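Local coordinates for protein ArCE4A (Arthrobacter sp. AW19M34-1, PDB 5LFZ) that probably removes acetyl groups from N-acetylated polysaccharides such as chitin, as a metal-dependent deacetylase of carbohydrate esterase family 4, at residues T30-P35 / T54-G59; V139-D144 / I169-D174. All blocks are in the same frame, centred on the assembly; numbering follows the deposited sequence.

Interaction 1. Residues T30-P35 / T54-G59; sequences TFDDGP and TFFVLG. With NI (nickel (II) ion), chain B.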
loop_
_atom_site.group_PDB
_atom_site.type_symbol
_atom_site.label_atom_id
_atom_site.label_comp_id
_atom_site.label_asym_id
_atom_site.label_seq_id
_atom_site.Cartn_x
_atom_site.Cartn_y
_atom_site.Cartn_z
ATOM N N THR A 30 -4.463 -0.293 -2.162
ATOM C CA THR A 30 -3.329 -0.009 -1.288
ATOM C C THR A 30 -3.688 1.082 -0.278
ATOM O O THR A 30 -4.482 1.988 -0.562
ATOM C CB THR A 30 -2.055 0.393 -2.090
ATOM O OG1 THR A 30 -2.230 1.679 -2.693
ATOM C CG2 THR A 30 -1.735 -0.639 -3.175
ATOM N N PHE A 31 -3.117 0.965 0.916
ATOM C CA PHE A 31 -3.412 1.882 2.015
ATOM C C PHE A 31 -2.125 2.411 2.628
ATOM O O PHE A 31 -1.282 1.627 3.068
ATOM C CB PHE A 31 -4.244 1.190 3.092
ATOM C CG PHE A 31 -5.584 0.704 2.615
ATOM C CD1 PHE A 31 -6.685 1.547 2.618
ATOM C CD2 PHE A 31 -5.741 -0.597 2.162
ATOM C CE1 PHE A 31 -7.912 1.095 2.187
ATOM C CE2 PHE A 31 -6.966 -1.051 1.725
ATOM C CZ PHE A 31 -8.053 -0.205 1.736
ATOM N N ASP A 32 -1.973 3.733 2.661
ATOM C CA ASP A 32 -0.759 4.364 3.186
ATOM C C ASP A 32 -0.926 4.898 4.593
ATOM O O ASP A 32 -2.039 5.251 4.997
ATOM C CB ASP A 32 -0.325 5.548 2.318
ATOM C CG ASP A 32 0.326 5.136 1.029
ATOM O OD1 ASP A 32 0.302 3.938 0.691
ATOM O OD2 ASP A 32 0.849 6.041 0.340
ATOM N N ASP A 33 0.203 4.984 5.301
ATOM C CA ASP A 33 0.385 5.831 6.495
ATOM C C ASP A 33 -0.056 5.171 7.793
ATOM O O ASP A 33 0.037 5.785 8.865
ATOM C CB ASP A 33 -0.359 7.168 6.380
ATOM C CG ASP A 33 0.209 8.106 5.326
ATOM O OD1 ASP A 33 1.128 7.737 4.574
ATOM O OD2 ASP A 33 -0.309 9.236 5.241
ATOM N N GLY A 34 -0.564 3.948 7.709
ATOM C CA GLY A 34 -0.906 3.192 8.897
ATOM C C GLY A 34 0.315 2.497 9.469
ATOM O O GLY A 34 1.441 2.768 9.049
ATOM N N PRO A 35 0.108 1.606 10.443
ATOM C CA PRO A 35 -1.183 1.280 11.063
ATOM C C PRO A 35 -1.675 2.369 12.018
ATOM O O PRO A 35 -0.907 3.228 12.463
ATOM C CB PRO A 35 -0.884 -0.013 11.817
ATOM C CG PRO A 35 0.581 0.070 12.120
ATOM C CD PRO A 35 1.210 0.778 10.967
ATOM N N THR A 54 -2.673 -4.167 0.146
ATOM C CA THR A 54 -1.269 -3.899 0.433
ATOM C C THR A 54 -1.191 -2.662 1.314
ATOM O O THR A 54 -1.767 -1.622 0.989
ATOM C CB THR A 54 -0.470 -3.699 -0.857
ATOM O OG1 THR A 54 -0.683 -4.829 -1.710
ATOM C CG2 THR A 54 1.030 -3.547 -0.567
ATOM N N PHE A 55 -0.506 -2.798 2.442
ATOM C CA PHE A 55 -0.400 -1.727 3.416
ATOM C C PHE A 55 1.007 -1.168 3.427
ATOM O O PHE A 55 1.951 -1.861 3.797
ATOM C CB PHE A 55 -0.788 -2.236 4.810
ATOM C CG PHE A 55 -2.226 -2.657 4.920
ATOM C CD1 PHE A 55 -2.616 -3.954 4.623
ATOM C CD2 PHE A 55 -3.193 -1.741 5.307
ATOM C CE1 PHE A 55 -3.948 -4.332 4.718
ATOM C CE2 PHE A 55 -4.522 -2.115 5.405
ATOM C CZ PHE A 55 -4.899 -3.417 5.108
ATOM N N PHE A 56 1.162 0.072 2.980
ATOM C CA PHE A 56 2.457 0.730 3.051
ATOM C C PHE A 56 2.567 1.443 4.390
ATOM O O PHE A 56 2.023 2.530 4.589
ATOM C CB PHE A 56 2.642 1.679 1.880
ATOM C CG PHE A 56 2.783 0.968 0.572
ATOM C CD1 PHE A 56 1.682 0.736 -0.238
ATOM C CD2 PHE A 56 4.019 0.488 0.170
ATOM C CE1 PHE A 56 1.815 0.065 -1.439
ATOM C CE2 PHE A 56 4.164 -0.179 -1.031
ATOM C CZ PHE A 56 3.062 -0.402 -1.835
ATOM N N VAL A 57 3.275 0.807 5.316
ATOM C CA VAL A 57 3.235 1.225 6.709
ATOM C C VAL A 57 4.345 2.203 7.086
ATOM O O VAL A 57 5.454 2.161 6.546
ATOM C CB VAL A 57 3.306 0.008 7.649
ATOM C CG1 VAL A 57 2.096 -0.870 7.462
ATOM C CG2 VAL A 57 4.599 -0.802 7.417
ATOM N N LEU A 58 4.026 3.092 8.018
ATOM C CA LEU A 58 5.017 3.992 8.596
ATOM C C LEU A 58 5.727 3.312 9.756
ATOM O O LEU A 58 5.079 2.881 10.704
ATOM C CB LEU A 58 4.360 5.289 9.071
ATOM C CG LEU A 58 4.080 6.312 7.976
ATOM C CD1 LEU A 58 3.250 7.467 8.518
ATOM C CD2 LEU A 58 5.392 6.825 7.403
ATOM N N GLY A 59 7.053 3.217 9.685
ATOM C CA GLY A 59 7.818 2.522 10.701
ATOM C C GLY A 59 7.552 3.011 12.112
ATOM O O GLY A 59 7.481 2.213 13.046
HETATM NI NI NI B . 1.926 8.766 2.977
HETATM O O HOH W 1 -0.789 1.801 5.792
HETATM O O HOH W 2 0.824 8.501 1.401
HETATM O O HOH W 3 0.539 10.322 3.167
HETATM O O HOH W 4 2.642 9.764 1.217
#
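T54 opens strand 54-57 and pairs in parallel with T30 of strand 26-32, and the carbonyl O of T54 accepts the N-H of F31 (F31 N to T54 O 2.9 Å). The two threonines lie side by side with methyl CG2 of T30 against CB of T54; their hydroxyls look elsewhere, T54 OG1 to V200 N and T30 OG1 to I170 O and R120. On the opposite face of the sheet F55 runs alongside F31. With CG beside the backbone N in both (chi1 -62° in F31), the rings come out nearly parallel, planes 21° apart, but slid so far that they barely overlap: they touch at a single corner of each, F31 CD2 to F55 CE2 at 3.8 Å, and both side chains touch L42 of helix 39-48. F56 returns to the face of T30 and D32. Its N-H reaches F31 O (F56 N to F31 O 2.9 Å), its O takes D33 N, its ring presents an edge to T30 CB, and its CB packs against D32 OD1 at 3.5 Å; that oxygen also forms a salt bridge with R120. A water joins F31 O to G34 N where the two strands diverge, with a weak third bond to F56 O. V57 then meets P35, whose peptide bond is cis, CG1 to CD. L58 N donates almost straight to G34 O at 2.8 Å, while L58 CD1 packs on D33 O at 3.6 Å. TFDDG is the first signature motif of the NodB fold, and the strand pairing sets its D33 where OD1 binds nickel at 2.1 Å, with H82 and H86 completing the protein ligands. D32 OD2 accepts from one metal-bound water and D33 OD2 from another. D33 thus holds the ion directly, while the two carboxylates probably help to orient its waters.

Interaction 2. Residues V139-D144 / I169-D174; sequences VLWDVD and IILMHD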
loop_
_atom_site.group_PDB
_atom_site.type_symbol
_atom_site.label_atom_id
_atom_site.label_comp_id
_atom_site.label_asym_id
_atom_site.label_seq_id
_atom_site.Cartn_x
_atom_site.Cartn_y
_atom_site.Cartn_z
ATOM N N VAL A 139 6.908 1.516 -5.452
ATOM C CA VAL A 139 5.551 1.343 -5.940
ATOM C C VAL A 139 4.733 2.612 -5.734
ATOM O O VAL A 139 4.456 3.011 -4.604
ATOM C CB VAL A 139 4.857 0.155 -5.252
ATOM C CG1 VAL A 139 3.434 -0.011 -5.774
ATOM C CG2 VAL A 139 5.683 -1.122 -5.450
ATOM N N LEU A 140 4.376 3.253 -6.839
ATOM C CA LEU A 140 3.513 4.429 -6.791
ATOM C C LEU A 140 2.076 3.988 -7.025
ATOM O O LEU A 140 1.627 3.010 -6.430
ATOM C CB LEU A 140 3.950 5.477 -7.818
ATOM C CG LEU A 140 5.252 6.242 -7.526
ATOM C CD1 LEU A 140 5.294 6.741 -6.090
ATOM C CD2 LEU A 140 6.470 5.401 -7.820
ATOM N N TRP A 141 1.363 4.702 -7.894
ATOM C CA TRP A 141 -0.064 4.468 -8.111
ATOM C C TRP A 141 -0.540 5.156 -9.387
ATOM O O TRP A 141 0.098 6.092 -9.869
ATOM C CB TRP A 141 -0.881 4.989 -6.920
ATOM C CG TRP A 141 -0.703 6.470 -6.704
ATOM C CD1 TRP A 141 -1.439 7.483 -7.268
ATOM C CD2 TRP A 141 0.278 7.100 -5.879
ATOM N NE1 TRP A 141 -0.969 8.702 -6.842
ATOM C CE2 TRP A 141 0.087 8.495 -5.988
ATOM C CE3 TRP A 141 1.305 6.621 -5.054
ATOM C CZ2 TRP A 141 0.875 9.413 -5.295
ATOM C CZ3 TRP A 141 2.088 7.534 -4.372
ATOM C CH2 TRP A 141 1.871 8.913 -4.496
ATOM N N ASP A 142 -1.672 4.720 -9.924
ATOM C CA ASP A 142 -2.235 5.423 -11.070
ATOM C C ASP A 142 -3.598 6.015 -10.727
ATOM O O ASP A 142 -4.109 6.858 -11.456
ATOM C CB ASP A 142 -2.324 4.501 -12.293
ATOM C CG ASP A 142 -3.298 3.364 -12.102
ATOM O OD1 ASP A 142 -3.424 2.871 -10.966
ATOM O OD2 ASP A 142 -3.937 2.954 -13.096
ATOM N N VAL A 143 -4.176 5.578 -9.610
ATOM C CA VAL A 143 -5.444 6.131 -9.143
ATOM C C VAL A 143 -5.298 6.709 -7.744
ATOM O O VAL A 143 -5.120 5.973 -6.777
ATOM C CB VAL A 143 -6.565 5.075 -9.119
ATOM C CG1 VAL A 143 -7.866 5.703 -8.618
ATOM C CG2 VAL A 143 -6.750 4.459 -10.495
ATOM N N ASP A 144 -5.367 8.032 -7.650
ATOM C CA ASP A 144 -5.348 8.720 -6.366
ATOM C C ASP A 144 -6.782 9.038 -5.944
ATOM O O ASP A 144 -7.434 9.892 -6.548
ATOM C CB ASP A 144 -4.517 10.003 -6.463
ATOM C CG ASP A 144 -4.376 10.726 -5.133
ATOM O OD1 ASP A 144 -4.999 10.314 -4.133
ATOM O OD2 ASP A 144 -3.642 11.734 -5.094
ATOM N N ILE A 169 -3.341 0.484 -9.632
ATOM C CA ILE A 169 -2.976 0.535 -8.227
ATOM C C ILE A 169 -3.710 1.710 -7.592
ATOM O O ILE A 169 -3.476 2.860 -7.958
ATOM C CB ILE A 169 -1.461 0.702 -8.033
ATOM C CG1 ILE A 169 -0.708 -0.483 -8.650
ATOM C CG2 ILE A 169 -1.128 0.868 -6.556
ATOM C CD1 ILE A 169 0.803 -0.328 -8.625
ATOM N N ILE A 170 -4.595 1.420 -6.648
ATOM C CA ILE A 170 -5.430 2.456 -6.051
ATOM C C ILE A 170 -4.829 2.933 -4.738
ATOM O O ILE A 170 -4.564 2.124 -3.850
ATOM C CB ILE A 170 -6.860 1.947 -5.803
ATOM C CG1 ILE A 170 -7.465 1.412 -7.105
ATOM C CG2 ILE A 170 -7.725 3.053 -5.203
ATOM C CD1 ILE A 170 -8.874 0.890 -6.944
ATOM N N LEU A 171 -4.597 4.241 -4.635
ATOM C CA LEU A 171 -4.058 4.858 -3.420
ATOM C C LEU A 171 -5.153 5.337 -2.479
ATOM O O LEU A 171 -5.973 6.181 -2.842
ATOM C CB LEU A 171 -3.147 6.041 -3.772
ATOM C CG LEU A 171 -2.655 6.894 -2.595
ATOM C CD1 LEU A 171 -1.704 6.109 -1.707
ATOM C CD2 LEU A 171 -1.987 8.171 -3.093
ATOM N N MET A 172 -5.147 4.786 -1.271
ATOM C CA MET A 172 -5.979 5.257 -0.180
ATOM C C MET A 172 -5.126 5.370 1.072
ATOM O O MET A 172 -3.971 4.926 1.088
ATOM C CB MET A 172 -7.157 4.316 0.060
ATOM C CG MET A 172 -8.163 4.322 -1.069
ATOM S SD MET A 172 -9.323 2.958 -0.925
ATOM C CE MET A 172 -8.248 1.576 -1.303
ATOM N N HIS A 173 -5.696 5.967 2.110
ATOM C CA HIS A 173 -4.987 6.183 3.357
ATOM C C HIS A 173 -5.694 5.560 4.539
ATOM O O HIS A 173 -6.892 5.756 4.766
ATOM C CB HIS A 173 -4.772 7.677 3.592
ATOM C CG HIS A 173 -3.820 8.290 2.617
ATOM N ND1 HIS A 173 -4.166 8.566 1.313
ATOM C CD2 HIS A 173 -2.512 8.622 2.740
ATOM C CE1 HIS A 173 -3.116 9.061 0.678
ATOM N NE2 HIS A 173 -2.103 9.111 1.523
ATOM N N ASP A 174 -4.914 4.783 5.276
ATOM C CA ASP A 174 -5.315 4.214 6.545
ATOM C C ASP A 174 -5.005 5.210 7.671
ATOM O O ASP A 174 -4.151 4.960 8.526
ATOM C CB ASP A 174 -4.577 2.887 6.752
ATOM C CG ASP A 174 -4.979 2.182 8.020
ATOM O OD1 ASP A 174 -5.995 2.575 8.639
ATOM O OD2 ASP A 174 -4.254 1.234 8.397
#
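V143 and D144 form a short end strand that pairs in parallel with I170 and L171 of strand 168-173, part of the distorted beta/alpha barrel of the NodB fold. L171 N donates to V143 O at 2.8 Å, almost perfectly straight. Just before, I169 O takes two donors, D142 N and V143 N, each at 3.3 Å. The side chain of D142 closes this end: its OD1 accepts I169 N on the syn side, 2.7 Å away and 29° out of the carboxylate plane, while OD2 goes to S168 OG. W141 covers the neighbouring L171. Its CG sits between the backbone N and carbonyl carbon (chi1 60°), which swings the indole over the leucine, so that L171 CD2 stands above the centre of the six-membered ring, 3.7 Å from its centroid, in a CH-pi contact. An alanine at W141 would probably leave L171 CD2 without its aromatic cover and open a gap beside the strand. I169 CG2 packs on L140 O at 3.5 Å, and its CD1 on V139 CG1. D144 OD1 lies alongside L171 CD2 while hydrogen-bonded to L146 N and W148 NE1. Around the contact, V143 and I170 face helix 153-163 through E163 and A160, I169 touches L203 of helix 200-203, and L171 touches D32 of the neighbouring strand 26-32.

Interaction 1 closes before interaction 2 opens along the chain, yet their centres lie only 11 Å apart, because strands 26-32 and 168-173 are neighbours in the same parallel sheet. Strand 26-32 thus has 54-57 as one partner and 168-173 as another, and the latter carries 143-144 in turn. The contacts touch directly: D32 N lies 2.8 Å from M172 O, a probable hydrogen bond, L171 CD1 packs against D32 OD2, and H173 CD2 lies near D33 OD2. Interaction 1 supplies the metal ligand D33, while interaction 2 pairs the next strand, whose L171 side chain comes to about 6 Å from the nickel, both within the NodB homology region.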